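Local coordinates for protein YCAC GENE product (PDB 1YAC) that is probably a hydrolase of the isochorismatase family, working as an octamer on a substrate that is not known, at residues T142-E145 and I146-H149. Sequence-based numbering, arbitrary orientation.
Sequences TFNE and ITRH
Over one face of the Arg148 guanidinium lies the aliphatic part of Glu145, with CG 3.3 Å from NH2 of Arg148 and CB farther from that plane and displaced to the outside of the group; at the edge of the same group, in plane, comes NE2 of His149. The Glu145 and Arg148 side chains run side by side in the same direction, carboxylate and guanidinium turned 31° apart, and their salt bridge is long, 3.9 Å from Glu145 OE2 to Arg148 NH2. NH1 of Arg148 turns to Asp30 of the same chain for a second salt bridge. The Phe143 ring has Thr147 OG1 near its plane at one edge and meets Phe166 of a second subunit edge-to-face.

Asn144 is the N-cap residue of the helix. With chi1 at 54°, its CG sits between the backbone N and the carbonyl carbon, which folds OD1 back over the first turn to accept from Thr147 N at 3.0 Å, the donor tilted 33° from the amide carbonyl plane. Backbone O of Asn144 takes two donors, Arg148 N at 3.0 Å and the Thr147 hydroxyl OG1, also at 3.0 Å. Replacing Asn144 with an alanine would probably leave Thr147 N without its capping acceptor and the start of the helix less firmly fixed. Thr147 OG1 also lies 2.8 Å from Thr142 OG1, which is hydrogen-bonded to Glu116 on helix 115-128. One residue on from the cap, Glu145 O accepts from His149 N at 2.8 Å.

This is a classic asparagine N-cap, here opening helix 145-158 after strand 132-136 of the parallel sheet, within the three-layer alpha-beta-alpha sandwich of the isochorismatase-like hydrolases.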
ATOM      1  N   THR A 142      16.483  -7.049  -3.389  1.00  5.36           N
ATOM      2  CA  THR A 142      17.223  -5.924  -2.852  1.00  5.83           C
ATOM      3  C   THR A 142      16.525  -5.341  -1.630  1.00  7.08           C
ATOM      4  O   THR A 142      15.524  -5.899  -1.150  1.00  7.21           O
ATOM      5  CB  THR A 142      17.459  -4.847  -3.952  1.00  5.27           C
ATOM      6  OG1 THR A 142      18.213  -3.751  -3.415  1.00  6.34           O
ATOM      7  CG2 THR A 142      16.126  -4.356  -4.526  1.00  6.27           C
ATOM      8  N   PHE A 143      17.061  -4.229  -1.129  1.00  6.90           N
ATOM      9  CA  PHE A 143      16.546  -3.567   0.066  1.00  7.53           C
ATOM     10  C   PHE A 143      15.083  -3.114   0.017  1.00  7.48           C
ATOM     11  O   PHE A 143      14.301  -3.440   0.908  1.00  6.73           O
ATOM     12  CB  PHE A 143      17.425  -2.351   0.418  1.00  6.63           C
ATOM     13  CG  PHE A 143      18.887  -2.674   0.547  1.00  8.03           C
ATOM     14  CD1 PHE A 143      19.406  -3.188   1.740  1.00  7.23           C
ATOM     15  CD2 PHE A 143      19.749  -2.494  -0.537  1.00  7.50           C
ATOM     16  CE1 PHE A 143      20.758  -3.527   1.848  1.00  7.64           C
ATOM     17  CE2 PHE A 143      21.105  -2.831  -0.444  1.00  7.40           C
ATOM     18  CZ  PHE A 143      21.610  -3.348   0.748  1.00  9.18           C
ATOM     19  N   ASN A 144      14.702  -2.410  -1.046  1.00  6.49           N
ATOM     20  CA  ASN A 144      13.359  -1.865  -1.140  1.00  7.10           C
ATOM     21  C   ASN A 144      13.031  -1.513  -2.587  1.00  6.99           C
ATOM     22  O   ASN A 144      13.850  -1.733  -3.477  1.00  6.46           O
ATOM     23  CB  ASN A 144      13.239  -0.623  -0.227  1.00  7.02           C
ATOM     24  CG  ASN A 144      14.316   0.422  -0.508  1.00  6.04           C
ATOM     25  OD1 ASN A 144      14.358   0.991  -1.593  1.00  6.42           O
ATOM     26  ND2 ASN A 144      15.205   0.662   0.471  1.00  7.19           N
ATOM     27  N   GLU A 145      11.828  -0.979  -2.814  1.00  7.40           N
ATOM     28  CA  GLU A 145      11.378  -0.629  -4.158  1.00  8.42           C
ATOM     29  C   GLU A 145      12.186   0.462  -4.831  1.00  7.82           C
ATOM     30  O   GLU A 145      12.318   0.463  -6.060  1.00  8.33           O
ATOM     31  CB  GLU A 145       9.872  -0.332  -4.184  1.00 10.05           C
ATOM     32  CG  GLU A 145       9.043  -1.607  -3.971  1.00 16.34           C
ATOM     33  CD  GLU A 145       7.530  -1.388  -4.035  1.00 23.46           C
ATOM     34  OE1 GLU A 145       7.085  -0.319  -4.511  1.00 26.25           O
ATOM     35  OE2 GLU A 145       6.778  -2.295  -3.610  1.00 24.38           O
ATOM     36  N   ILE A 146      12.725   1.390  -4.049  1.00  7.97           N
ATOM     37  CA  ILE A 146      13.554   2.445  -4.627  1.00  8.36           C
ATOM     38  C   ILE A 146      14.879   1.874  -5.157  1.00  7.97           C
ATOM     39  O   ILE A 146      15.269   2.170  -6.283  1.00  7.51           O
ATOM     40  CB  ILE A 146      13.848   3.571  -3.618  1.00  8.98           C
ATOM     41  CG1 ILE A 146      12.556   4.334  -3.311  1.00 11.03           C
ATOM     42  CG2 ILE A 146      14.925   4.516  -4.166  1.00  7.68           C
ATOM     43  CD1 ILE A 146      12.718   5.462  -2.295  1.00 12.88           C
ATOM     44  N   THR A 147      15.548   1.031  -4.372  1.00  7.32           N
ATOM     45  CA  THR A 147      16.819   0.456  -4.816  1.00  6.62           C
ATOM     46  C   THR A 147      16.561  -0.446  -6.015  1.00  7.66           C
ATOM     47  O   THR A 147      17.362  -0.481  -6.965  1.00  8.42           O
ATOM     48  CB  THR A 147      17.572  -0.307  -3.681  1.00  6.55           C
ATOM     49  OG1 THR A 147      16.765  -1.380  -3.170  1.00  6.88           O
ATOM     50  CG2 THR A 147      17.912   0.657  -2.535  1.00  6.32           C
ATOM     51  N   ARG A 148      15.417  -1.126  -6.003  1.00  7.41           N
ATOM     52  CA  ARG A 148      15.039  -1.993  -7.111  1.00  8.01           C
ATOM     53  C   ARG A 148      14.738  -1.196  -8.388  1.00  8.06           C
ATOM     54  O   ARG A 148      15.368  -1.416  -9.420  1.00  7.96           O
ATOM     55  CB  ARG A 148      13.803  -2.823  -6.765  1.00  9.51           C
ATOM     56  CG  ARG A 148      13.328  -3.694  -7.936  1.00 12.16           C
ATOM     57  CD  ARG A 148      12.128  -4.543  -7.597  1.00 18.11           C
ATOM     58  NE  ARG A 148      10.891  -3.780  -7.546  1.00 19.97           N
ATOM     59  CZ  ARG A 148       9.897  -3.968  -6.674  1.00 20.11           C
ATOM     60  NH1 ARG A 148       9.957  -4.886  -5.722  1.00 20.80           N
ATOM     61  NH2 ARG A 148       8.782  -3.286  -6.826  1.00 19.68           N
ATOM     62  N   HIS A 149      13.763  -0.289  -8.318  1.00  7.55           N
ATOM     63  CA  HIS A 149      13.360   0.488  -9.487  1.00  8.31           C
ATOM     64  C   HIS A 149      14.472   1.340 -10.088  1.00  8.89           C
ATOM     65  O   HIS A 149      14.518   1.528 -11.305  1.00  9.37           O
ATOM     66  CB  HIS A 149      12.098   1.310  -9.197  1.00  9.77           C
ATOM     67  CG  HIS A 149      10.862   0.476  -9.006  1.00 12.66           C
ATOM     68  ND1 HIS A 149       9.840   0.842  -8.155  1.00 12.91           N
ATOM     69  CD2 HIS A 149      10.491  -0.711  -9.550  1.00 14.48           C
ATOM     70  CE1 HIS A 149       8.896  -0.086  -8.176  1.00 15.15           C
ATOM     71  NE2 HIS A 149       9.263  -1.039  -9.014  1.00 14.28           N
TER